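PDB 5ZB9: DNA damage response protein Rtt109, putative from Neosartorya fumigata, which probably transfers the acetyl group of acetyl-CoA to lysine side chains of histone H3, in a pathway linked to the DNA damage response. Local coordinates for residues G131-V136 and W320-P325; R178-E183 and S201-F206. One frame throughout, in Å; residues are numbered along the deposited sequence.

Interaction 1 (G131-V136 and W320-P325); sequences GVRLMV and WLVINP
Arg133 and Asn324 meet through their side chains, which lie side by side and point the same way. CG of Arg133 is anti to the backbone N (chi1 -175°). NE of Arg133 gives its hydrogen to OD1 of Asn324 at 2.7 Å, in the plane of the amide carbonyl, and NH2 adds a weak bond to the same oxygen. The guanidinium stands almost perpendicular to the amide; OD1 lies at the guanidinium edge but 20° out of its plane, and the NE bond is bent, with an N-H...O angle of 141°. CD of the arginine rests on CG1 of Val322 at 3.8 Å. On the same face, Met135 runs beside Trp320 in a Met-aromatic contact, SD 3.7 Å from CD1 of the indole and oblique to the ring. Beneath these side chains the strands pair antiparallel in the central sheet of the acetyltransferase fold: Leu134 and Ile323 exchange two backbone hydrogen bonds, as do Val136 and Leu321. Met135 and Val322 form the non-hydrogen-bonded pair between them. The other face carries Leu134 CD2 against Ile323 CD1 at 4.1 Å. Further out, Arg133 NH2 also binds the carbonyl of Val332, Asn324 ND2 binds Gln243 OE1, and Trp320 NE1 the acetylated lysine at position 264.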
loop_
_atom_site.group_PDB
_atom_site.type_symbol
_atom_site.label_atom_id
_atom_site.label_comp_id
_atom_site.label_asym_id
_atom_site.label_seq_id
_atom_site.Cartn_x
_atom_site.Cartn_y
_atom_site.Cartn_z
ATOM N N GLY A 131 -3.579 13.390 15.643
ATOM C CA GLY A 131 -4.986 13.643 15.395
ATOM C C GLY A 131 -5.490 13.338 13.990
ATOM O O GLY A 131 -6.682 13.475 13.724
ATOM N N VAL A 132 -4.603 12.923 13.090
ATOM C CA VAL A 132 -4.998 12.643 11.710
ATOM C C VAL A 132 -5.059 11.147 11.405
ATOM O O VAL A 132 -4.070 10.429 11.561
ATOM C CB VAL A 132 -4.039 13.310 10.714
ATOM C CG1 VAL A 132 -4.404 12.924 9.280
ATOM C CG2 VAL A 132 -4.056 14.821 10.899
ATOM N N ARG A 133 -6.229 10.688 10.972
ATOM C CA ARG A 133 -6.420 9.302 10.555
ATOM C C ARG A 133 -5.397 8.880 9.490
ATOM O O ARG A 133 -5.097 9.644 8.563
ATOM C CB ARG A 133 -7.848 9.109 10.029
ATOM C CG ARG A 133 -8.198 7.678 9.679
ATOM C CD ARG A 133 -9.684 7.512 9.419
ATOM N NE ARG A 133 -10.446 7.400 10.658
ATOM C CZ ARG A 133 -11.472 8.180 10.983
ATOM N NH1 ARG A 133 -11.868 9.137 10.154
ATOM N NH2 ARG A 133 -12.105 7.999 12.135
ATOM N N LEU A 134 -4.842 7.679 9.646
ATOM C CA LEU A 134 -3.892 7.130 8.679
ATOM C C LEU A 134 -4.363 5.772 8.152
ATOM O O LEU A 134 -4.841 4.921 8.910
ATOM C CB LEU A 134 -2.502 6.993 9.297
ATOM C CG LEU A 134 -1.391 6.531 8.346
ATOM C CD1 LEU A 134 -0.089 7.201 8.718
ATOM C CD2 LEU A 134 -1.215 5.010 8.341
ATOM N N MET A 135 -4.206 5.570 6.849
ATOM C CA MET A 135 -4.645 4.343 6.200
ATOM C C MET A 135 -3.518 3.656 5.426
ATOM O O MET A 135 -2.758 4.307 4.704
ATOM C CB MET A 135 -5.809 4.643 5.257
ATOM C CG MET A 135 -6.236 3.461 4.427
ATOM S SD MET A 135 -7.764 3.759 3.525
ATOM C CE MET A 135 -7.178 4.770 2.170
ATOM N N VAL A 136 -3.404 2.342 5.594
ATOM C CA VAL A 136 -2.557 1.544 4.720
ATOM C C VAL A 136 -3.462 0.774 3.780
ATOM O O VAL A 136 -4.423 0.143 4.212
ATOM C CB VAL A 136 -1.652 0.569 5.493
ATOM C CG1 VAL A 136 -0.800 -0.249 4.523
ATOM C CG2 VAL A 136 -0.773 1.327 6.460
ATOM N N TRP A 320 -7.786 -2.403 3.395
ATOM C CA TRP A 320 -7.598 -1.118 4.051
ATOM C C TRP A 320 -7.314 -1.354 5.523
ATOM O O TRP A 320 -8.133 -1.933 6.236
ATOM C CB TRP A 320 -8.826 -0.210 3.887
ATOM C CG TRP A 320 -9.288 -0.097 2.474
ATOM C CD1 TRP A 320 -8.846 0.790 1.531
ATOM C CD2 TRP A 320 -10.270 -0.912 1.826
ATOM N NE1 TRP A 320 -9.498 0.580 0.344
ATOM C CE2 TRP A 320 -10.376 -0.459 0.496
ATOM C CE3 TRP A 320 -11.071 -1.980 2.243
ATOM C CZ2 TRP A 320 -11.249 -1.040 -0.425
ATOM C CZ3 TRP A 320 -11.945 -2.555 1.328
ATOM C CH2 TRP A 320 -12.026 -2.082 0.009
ATOM N N LEU A 321 -6.137 -0.936 5.966
ATOM C CA LEU A 321 -5.840 -0.917 7.382
ATOM C C LEU A 321 -6.057 0.502 7.873
ATOM O O LEU A 321 -5.341 1.420 7.463
ATOM C CB LEU A 321 -4.409 -1.380 7.653
ATOM C CG LEU A 321 -3.928 -1.162 9.089
ATOM C CD1 LEU A 321 -4.730 -2.024 10.070
ATOM C CD2 LEU A 321 -2.440 -1.441 9.192
ATOM N N VAL A 322 -7.062 0.699 8.717
ATOM C CA VAL A 322 -7.379 2.052 9.174
ATOM C C VAL A 322 -6.942 2.262 10.622
ATOM O O VAL A 322 -7.423 1.582 11.544
ATOM C CB VAL A 322 -8.884 2.371 9.040
ATOM C CG1 VAL A 322 -9.173 3.793 9.498
ATOM C CG2 VAL A 322 -9.343 2.169 7.601
ATOM N N ILE A 323 -6.025 3.210 10.801
ATOM C CA ILE A 323 -5.430 3.501 12.100
ATOM C C ILE A 323 -5.953 4.818 12.675
ATOM O O ILE A 323 -5.817 5.877 12.062
ATOM C CB ILE A 323 -3.891 3.564 12.003
ATOM C CG1 ILE A 323 -3.332 2.193 11.610
ATOM C CG2 ILE A 323 -3.281 4.061 13.315
ATOM C CD1 ILE A 323 -1.870 2.202 11.221
ATOM N N ASN A 324 -6.554 4.748 13.858
ATOM C CA ASN A 324 -7.052 5.952 14.514
ATOM C C ASN A 324 -6.153 6.321 15.676
ATOM O O ASN A 324 -6.105 5.614 16.681
ATOM C CB ASN A 324 -8.497 5.763 14.979
ATOM C CG ASN A 324 -9.452 5.553 13.818
ATOM O OD1 ASN A 324 -9.704 6.470 13.044
ATOM N ND2 ASN A 324 -9.978 4.337 13.685
ATOM N N PRO A 325 -5.421 7.436 15.532
ATOM C CA PRO A 325 -4.436 7.897 16.510
ATOM C C PRO A 325 -5.119 8.394 17.790
ATOM O O PRO A 325 -6.339 8.587 17.780
ATOM C CB PRO A 325 -3.732 9.032 15.767
ATOM C CG PRO A 325 -4.811 9.615 14.934
ATOM C CD PRO A 325 -5.608 8.422 14.453
#

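Interaction 2 (R178-E183 and S201-F206); sequences REYEPE and SSATAF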
loop_
_atom_site.group_PDB
_atom_site.type_symbol
_atom_site.label_atom_id
_atom_site.label_comp_id
_atom_site.label_asym_id
_atom_site.label_seq_id
_atom_site.Cartn_x
_atom_site.Cartn_y
_atom_site.Cartn_z
ATOM N N ARG A 178 -1.837 -5.263 14.763
ATOM C CA ARG A 178 -1.931 -5.696 16.146
ATOM C C ARG A 178 -0.960 -4.995 17.095
ATOM O O ARG A 178 -0.847 -5.371 18.255
ATOM C CB ARG A 178 -1.747 -7.208 16.214
ATOM C CG ARG A 178 -2.905 -7.923 15.564
ATOM C CD ARG A 178 -2.828 -9.407 15.730
ATOM N NE ARG A 178 -3.852 -10.070 14.932
ATOM C CZ ARG A 178 -5.107 -10.230 15.324
ATOM N NH1 ARG A 178 -5.494 -9.777 16.509
ATOM N NH2 ARG A 178 -5.976 -10.847 14.530
ATOM N N GLU A 179 -0.269 -3.974 16.600
ATOM C CA GLU A 179 0.488 -3.082 17.465
ATOM C C GLU A 179 -0.436 -2.012 18.033
ATOM O O GLU A 179 -0.049 -1.253 18.916
ATOM C CB GLU A 179 1.647 -2.435 16.706
ATOM C CG GLU A 179 2.901 -3.303 16.659
ATOM C CD GLU A 179 3.398 -3.688 18.049
ATOM O OE1 GLU A 179 3.057 -4.799 18.522
ATOM O OE2 GLU A 179 4.128 -2.877 18.671
ATOM N N TYR A 180 -1.662 -1.964 17.517
ATOM C CA TYR A 180 -2.643 -0.961 17.913
ATOM C C TYR A 180 -3.788 -1.583 18.695
ATOM O O TYR A 180 -3.977 -2.801 18.683
ATOM C CB TYR A 180 -3.186 -0.236 16.686
ATOM C CG TYR A 180 -2.126 0.509 15.909
ATOM C CD1 TYR A 180 -1.470 -0.087 14.840
ATOM C CD2 TYR A 180 -1.780 1.809 16.247
ATOM C CE1 TYR A 180 -0.498 0.593 14.133
ATOM C CE2 TYR A 180 -0.813 2.492 15.549
ATOM C CZ TYR A 180 -0.173 1.883 14.493
ATOM O OH TYR A 180 0.798 2.576 13.794
ATOM N N GLU A 181 -4.556 -0.740 19.372
ATOM C CA GLU A 181 -5.642 -1.220 20.218
ATOM C C GLU A 181 -6.845 -1.683 19.401
ATOM O O GLU A 181 -7.139 -1.117 18.346
ATOM C CB GLU A 181 -6.069 -0.127 21.198
ATOM C CG GLU A 181 -5.028 0.171 22.249
ATOM C CD GLU A 181 -4.577 -1.080 22.980
ATOM O OE1 GLU A 181 -5.410 -1.694 23.684
ATOM O OE2 GLU A 181 -3.391 -1.457 22.839
ATOM N N PRO A 182 -7.539 -2.722 19.886
ATOM C CA PRO A 182 -8.784 -3.176 19.256
ATOM C C PRO A 182 -9.846 -2.089 19.260
ATOM O O PRO A 182 -9.789 -1.170 20.074
ATOM C CB PRO A 182 -9.217 -4.360 20.128
ATOM C CG PRO A 182 -7.963 -4.837 20.764
ATOM C CD PRO A 182 -7.128 -3.604 20.992
ATOM N N GLU A 183 -10.804 -2.190 18.351
ATOM C CA GLU A 183 -11.911 -1.243 18.300
ATOM C C GLU A 183 -13.244 -1.988 18.370
ATOM O O GLU A 183 -13.306 -3.199 18.150
ATOM C CB GLU A 183 -11.825 -0.391 17.036
ATOM C CG GLU A 183 -10.483 0.306 16.877
ATOM C CD GLU A 183 -10.403 1.182 15.633
ATOM O OE1 GLU A 183 -10.704 0.678 14.525
ATOM O OE2 GLU A 183 -10.035 2.375 15.766
ATOM N N SER A 201 -3.739 4.653 20.515
ATOM C CA SER A 201 -3.752 4.429 19.073
ATOM C C SER A 201 -4.428 3.096 18.754
ATOM O O SER A 201 -4.029 2.043 19.276
ATOM C CB SER A 201 -2.333 4.454 18.514
ATOM O OG SER A 201 -2.210 5.443 17.509
ATOM N N SER A 202 -5.457 3.137 17.910
ATOM C CA SER A 202 -6.223 1.929 17.608
ATOM C C SER A 202 -6.364 1.684 16.109
ATOM O O SER A 202 -6.121 2.581 15.298
ATOM C CB SER A 202 -7.604 2.006 18.263
ATOM O OG SER A 202 -8.319 3.136 17.806
ATOM N N ALA A 203 -6.769 0.466 15.748
ATOM C CA ALA A 203 -6.828 0.079 14.341
ATOM C C ALA A 203 -7.696 -1.142 14.072
ATOM O O ALA A 203 -7.838 -2.028 14.920
ATOM C CB ALA A 203 -5.424 -0.173 13.813
ATOM N N THR A 204 -8.253 -1.181 12.864
ATOM C CA THR A 204 -8.978 -2.338 12.349
ATOM C C THR A 204 -8.554 -2.558 10.894
ATOM O O THR A 204 -8.232 -1.597 10.181
ATOM C CB THR A 204 -10.522 -2.141 12.444
ATOM O OG1 THR A 204 -10.887 -1.832 13.796
ATOM C CG2 THR A 204 -11.286 -3.401 11.997
ATOM N N ALA A 205 -8.536 -3.815 10.458
ATOM C CA ALA A 205 -8.225 -4.144 9.068
ATOM C C ALA A 205 -9.495 -4.535 8.325
ATOM O O ALA A 205 -10.319 -5.299 8.846
ATOM C CB ALA A 205 -7.199 -5.265 9.001
ATOM N N PHE A 206 -9.654 -4.006 7.116
ATOM C CA PHE A 206 -10.843 -4.263 6.298
ATOM C C PHE A 206 -10.456 -4.944 4.993
ATOM O O PHE A 206 -9.504 -4.526 4.324
ATOM C CB PHE A 206 -11.597 -2.960 6.005
ATOM C CG PHE A 206 -12.078 -2.235 7.241
ATOM C CD1 PHE A 206 -11.231 -1.384 7.939
ATOM C CD2 PHE A 206 -13.380 -2.401 7.698
ATOM C CE1 PHE A 206 -11.672 -0.720 9.068
ATOM C CE2 PHE A 206 -13.832 -1.737 8.835
ATOM C CZ PHE A 206 -12.980 -0.894 9.522
HETATM O O HOH W 1 -10.051 -3.673 15.896
#
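A single backbone bridge fastens the loop that follows helix 162-177 to the start of strand 202-208, a strand of the mixed central sheet of this acetyltransferase. Glu181 faces Ser202 in the bridge: N of Glu181 gives a nearly straight hydrogen bond to O of Ser201 at 2.8 Å, using a lone pair of that carbonyl, and O of Glu181 takes the N-H of Ala203 at 3.1 Å. Tyr180, just before the bridge, turns its side chain onto the strand. Its CB packs on CB of Ala203 at 3.6 Å, while the CD2 side of the ring meets CB of Ser201 edge-on at 3.5 Å. Tyr180 also touches Ile323 of the neighbouring strand, and Arg234 NH2 binds the carbonyl oxygens of both Tyr180 and Ala203.

Beyond Pro182 the loop sends a second side chain to the strand. Glu183 is extended beyond CG (chi2 -179°), and its carboxylate spans two hydroxyls that lie two residues apart. OG of Ser202 donates to OE2 at 2.8 Å on the anti side, 25° out of the carboxylate plane. OE2 also accepts a hydrogen bond from Asn324 ND2, so this buried carboxylate has three donors spread over its two oxygens, which would be expected to favour its ionised form. Water 1 ties the loop backbone to the same site, accepting from N of Glu183 at 3.0 Å and donating to OG1 of Thr204. That hydroxyl in turn donates to OE1 of Glu183 at 2.6 Å, on the anti lone pair.

In the fold
Strand 317-324 lies between strands 133-140 and 202-208 in the sheet, pairing with the first in interaction 1 and with the second, which carries half of interaction 2. The centres are 9 Å apart, and along the sequence 178-183 and 201-206 fall inside the loop that 131-136 and 320-325 close. Interaction 1 is buried and built mainly from regular strand pairing, with apolar side chains on one face and an arginine-asparagine pair on the other; interaction 2, partly buried, lays an irregular loop on a strand through one bridge, a carboxylate and a water. Two probable backbone hydrogen bonds, Asn324 N to Ser202 O and Phe206 N to Trp320 O, join them. Asn324 is common to both polar clusters.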